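Local structure of CHIR AB1 (Gallus gallus, 2VSD) at the interface of chains A and B. The protein acts as an avian Fc receptor of the immune system, probably binding the Fc region of antibody through the extracellular immunoglobulin domain seen here. Residues are numbered along the deposited sequence; one frame, centred on the assembly and turned at random. Chains: chain A/B, CHIR AB1.

The interface of chains A and B. Residues chain A 32-34, 76-79, 81-82; chain B 33-34, 76-79, 81.
B:Trp34 holds CG anti to its carbonyl carbon (chi1 -87°), and A:Gln76 likewise sets CG anti to its carbonyl carbon, then runs extended, so indole and carboxamide meet across a two-fold axis relating two immunoglobulin domains. The side chains cross at about a right angle, yet ring and amide planes lie only 24° apart, so they stack. A:Gln76 CD sits 3.9 Å from the centroid of the five-membered ring of B:Trp34, while the amide nitrogen NE2 lies over the six-membered ring. On the opposite face A:Leu81 places methyl CD2 4.0 Å from the same centroid, so the indole is sandwiched. At the ring edge, B:Trp34 NE1 gives a weak, bent hydrogen bond to the backbone carbonyl A:Val77 O (3.0 Å), with another weak one to A:Trp82 O. An alanine in place of B:Trp34 would probably loosen the interface, since the surface stacked on A:Gln76 and packed under A:Leu81 would go, together with the indole N-H.

Near the axis, A:Ser78 and B:Ser78 each carry OG between backbone N and carbonyl carbon, turned toward the twin. A:Ser78 N donates to B:Ser78 OG at 2.8 Å, nearly straight at 166°, and the reciprocal bond matches it, pairing the ends of strands 69-78. One water joins A:Gln76 OE1 and B:Gln76 OE1, each at 2.9 Å, helping to fix the rotation of both amides. Another links A:Ala32 O, B:Ser78 OG and carboxylate atom B:Glu79 OE2. A:Glu79 and B:Glu79 touch through their CG methylenes, 3.7 Å apart; chains bent at chi2 leave A:Glu79 OE1 and B:Glu79 OE1 5.4 Å apart, where like charges may repel mildly. The pairing may belong to the crystal rather than to the working receptor.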
# COMPACT_ATOMS: atom_id res chain seq x y z
N ALA A 32 13.09 11.71 -3.52
CA ALA A 32 12.55 11.09 -2.30
C ALA A 32 11.20 10.44 -2.65
O ALA A 32 10.38 11.03 -3.35
CB ALA A 32 12.40 12.13 -1.17
N ALA A 33 10.97 9.22 -2.19
CA ALA A 33 9.73 8.52 -2.55
C ALA A 33 9.43 7.36 -1.61
O ALA A 33 10.33 6.80 -0.98
CB ALA A 33 9.79 8.04 -4.00
N TRP A 34 8.15 7.04 -1.49
CA TRP A 34 7.70 5.83 -0.79
C TRP A 34 7.70 4.72 -1.82
O TRP A 34 7.14 4.89 -2.89
CB TRP A 34 6.29 6.04 -0.19
CG TRP A 34 6.38 6.65 1.16
CD1 TRP A 34 6.19 7.97 1.50
CD2 TRP A 34 6.76 5.98 2.37
NE1 TRP A 34 6.38 8.15 2.84
CE2 TRP A 34 6.76 6.96 3.40
CE3 TRP A 34 7.06 4.66 2.70
CZ2 TRP A 34 7.04 6.64 4.71
CZ3 TRP A 34 7.36 4.35 4.01
CH2 TRP A 34 7.34 5.34 5.00
N GLN A 76 5.72 6.33 -5.14
CA GLN A 76 4.79 7.45 -4.96
C GLN A 76 5.45 8.63 -4.30
O GLN A 76 6.30 8.50 -3.40
CB GLN A 76 3.57 7.04 -4.10
CG GLN A 76 2.77 5.85 -4.60
CD GLN A 76 1.49 5.64 -3.79
OE1 GLN A 76 1.50 5.72 -2.56
NE2 GLN A 76 0.39 5.39 -4.49
N VAL A 77 5.03 9.82 -4.74
CA VAL A 77 5.46 11.07 -4.13
C VAL A 77 4.22 11.93 -3.86
O VAL A 77 3.19 11.75 -4.50
CB VAL A 77 6.45 11.85 -5.03
CG1 VAL A 77 7.74 11.06 -5.19
CG2 VAL A 77 5.83 12.15 -6.39
N SER A 78 4.32 12.86 -2.92
CA SER A 78 3.17 13.71 -2.59
C SER A 78 3.30 15.17 -3.07
O SER A 78 2.38 15.97 -2.88
CB SER A 78 2.88 13.68 -1.08
OG SER A 78 4.02 14.05 -0.36
N GLU A 79 4.42 15.49 -3.70
CA GLU A 79 4.68 16.83 -4.25
C GLU A 79 5.43 16.66 -5.56
O GLU A 79 6.66 16.57 -5.55
CB GLU A 79 5.55 17.66 -3.29
CG GLU A 79 5.19 17.57 -1.80
CD GLU A 79 4.46 18.79 -1.30
OE1 GLU A 79 5.10 19.87 -1.19
OE2 GLU A 79 3.24 18.68 -0.99
N LEU A 81 1.34 15.04 -6.57
CA LEU A 81 0.66 13.82 -6.08
C LEU A 81 0.59 12.78 -7.16
O LEU A 81 -0.42 12.66 -7.88
CB LEU A 81 -0.73 14.11 -5.51
CG LEU A 81 -0.80 14.39 -4.00
CD1 LEU A 81 -2.08 15.12 -3.65
CD2 LEU A 81 -0.67 13.14 -3.17
N TRP A 82 1.67 12.00 -7.24
CA TRP A 82 1.91 11.13 -8.37
C TRP A 82 2.26 9.73 -7.88
O TRP A 82 2.94 9.57 -6.88
CB TRP A 82 3.06 11.67 -9.23
CG TRP A 82 2.66 12.76 -10.23
CD1 TRP A 82 1.38 13.21 -10.52
CD2 TRP A 82 3.53 13.48 -11.13
NE1 TRP A 82 1.42 14.18 -11.50
CE2 TRP A 82 2.72 14.37 -11.89
CE3 TRP A 82 4.92 13.48 -11.34
CZ2 TRP A 82 3.26 15.23 -12.86
CZ3 TRP A 82 5.45 14.36 -12.30
CH2 TRP A 82 4.62 15.21 -13.05
N ALA B 33 -1.43 14.43 0.34
CA ALA B 33 -1.00 13.12 0.86
C ALA B 33 -1.63 11.96 0.10
O ALA B 33 -2.70 12.10 -0.50
CB ALA B 33 -1.29 13.01 2.35
N TRP B 34 -0.94 10.83 0.09
CA TRP B 34 -1.49 9.57 -0.41
C TRP B 34 -2.19 8.91 0.75
O TRP B 34 -1.62 8.79 1.81
CB TRP B 34 -0.36 8.66 -0.96
CG TRP B 34 -0.08 8.98 -2.39
CD1 TRP B 34 0.96 9.74 -2.88
CD2 TRP B 34 -0.87 8.60 -3.52
NE1 TRP B 34 0.87 9.81 -4.25
CE2 TRP B 34 -0.26 9.16 -4.66
CE3 TRP B 34 -2.02 7.82 -3.68
CZ2 TRP B 34 -0.74 8.95 -5.93
CZ3 TRP B 34 -2.52 7.63 -4.95
CH2 TRP B 34 -1.88 8.19 -6.06
N GLN B 76 0.53 9.14 3.92
CA GLN B 76 1.96 9.26 3.65
C GLN B 76 2.26 10.48 2.80
O GLN B 76 1.51 10.84 1.89
CB GLN B 76 2.51 8.02 2.92
CG GLN B 76 2.29 6.69 3.62
CD GLN B 76 3.03 5.55 2.92
OE1 GLN B 76 3.01 5.44 1.68
NE2 GLN B 76 3.68 4.71 3.70
N VAL B 77 3.41 11.09 3.10
CA VAL B 77 3.93 12.19 2.30
C VAL B 77 5.40 11.91 1.99
O VAL B 77 6.06 11.16 2.71
CB VAL B 77 3.80 13.55 3.04
CG1 VAL B 77 2.33 13.90 3.23
CG2 VAL B 77 4.53 13.52 4.38
N SER B 78 5.92 12.52 0.93
CA SER B 78 7.32 12.28 0.55
C SER B 78 8.26 13.47 0.83
O SER B 78 9.47 13.38 0.58
CB SER B 78 7.43 11.86 -0.92
OG SER B 78 6.83 12.81 -1.75
N GLU B 79 7.70 14.56 1.35
CA GLU B 79 8.48 15.76 1.69
C GLU B 79 7.89 16.34 2.98
O GLU B 79 6.94 17.12 2.91
CB GLU B 79 8.37 16.83 0.59
CG GLU B 79 8.49 16.32 -0.85
CD GLU B 79 9.83 16.61 -1.48
OE1 GLU B 79 10.11 17.80 -1.76
OE2 GLU B 79 10.61 15.65 -1.70
N LEU B 81 9.77 12.50 4.41
CA LEU B 81 9.40 11.10 4.13
C LEU B 81 8.79 10.45 5.34
O LEU B 81 9.47 9.77 6.12
CB LEU B 81 10.57 10.26 3.60
CG LEU B 81 10.73 10.22 2.07
CD1 LEU B 81 12.14 9.80 1.70
CD2 LEU B 81 9.72 9.30 1.41
O HOH W 1 2.92 7.25 -0.57
O HOH W 2 9.31 13.67 -3.38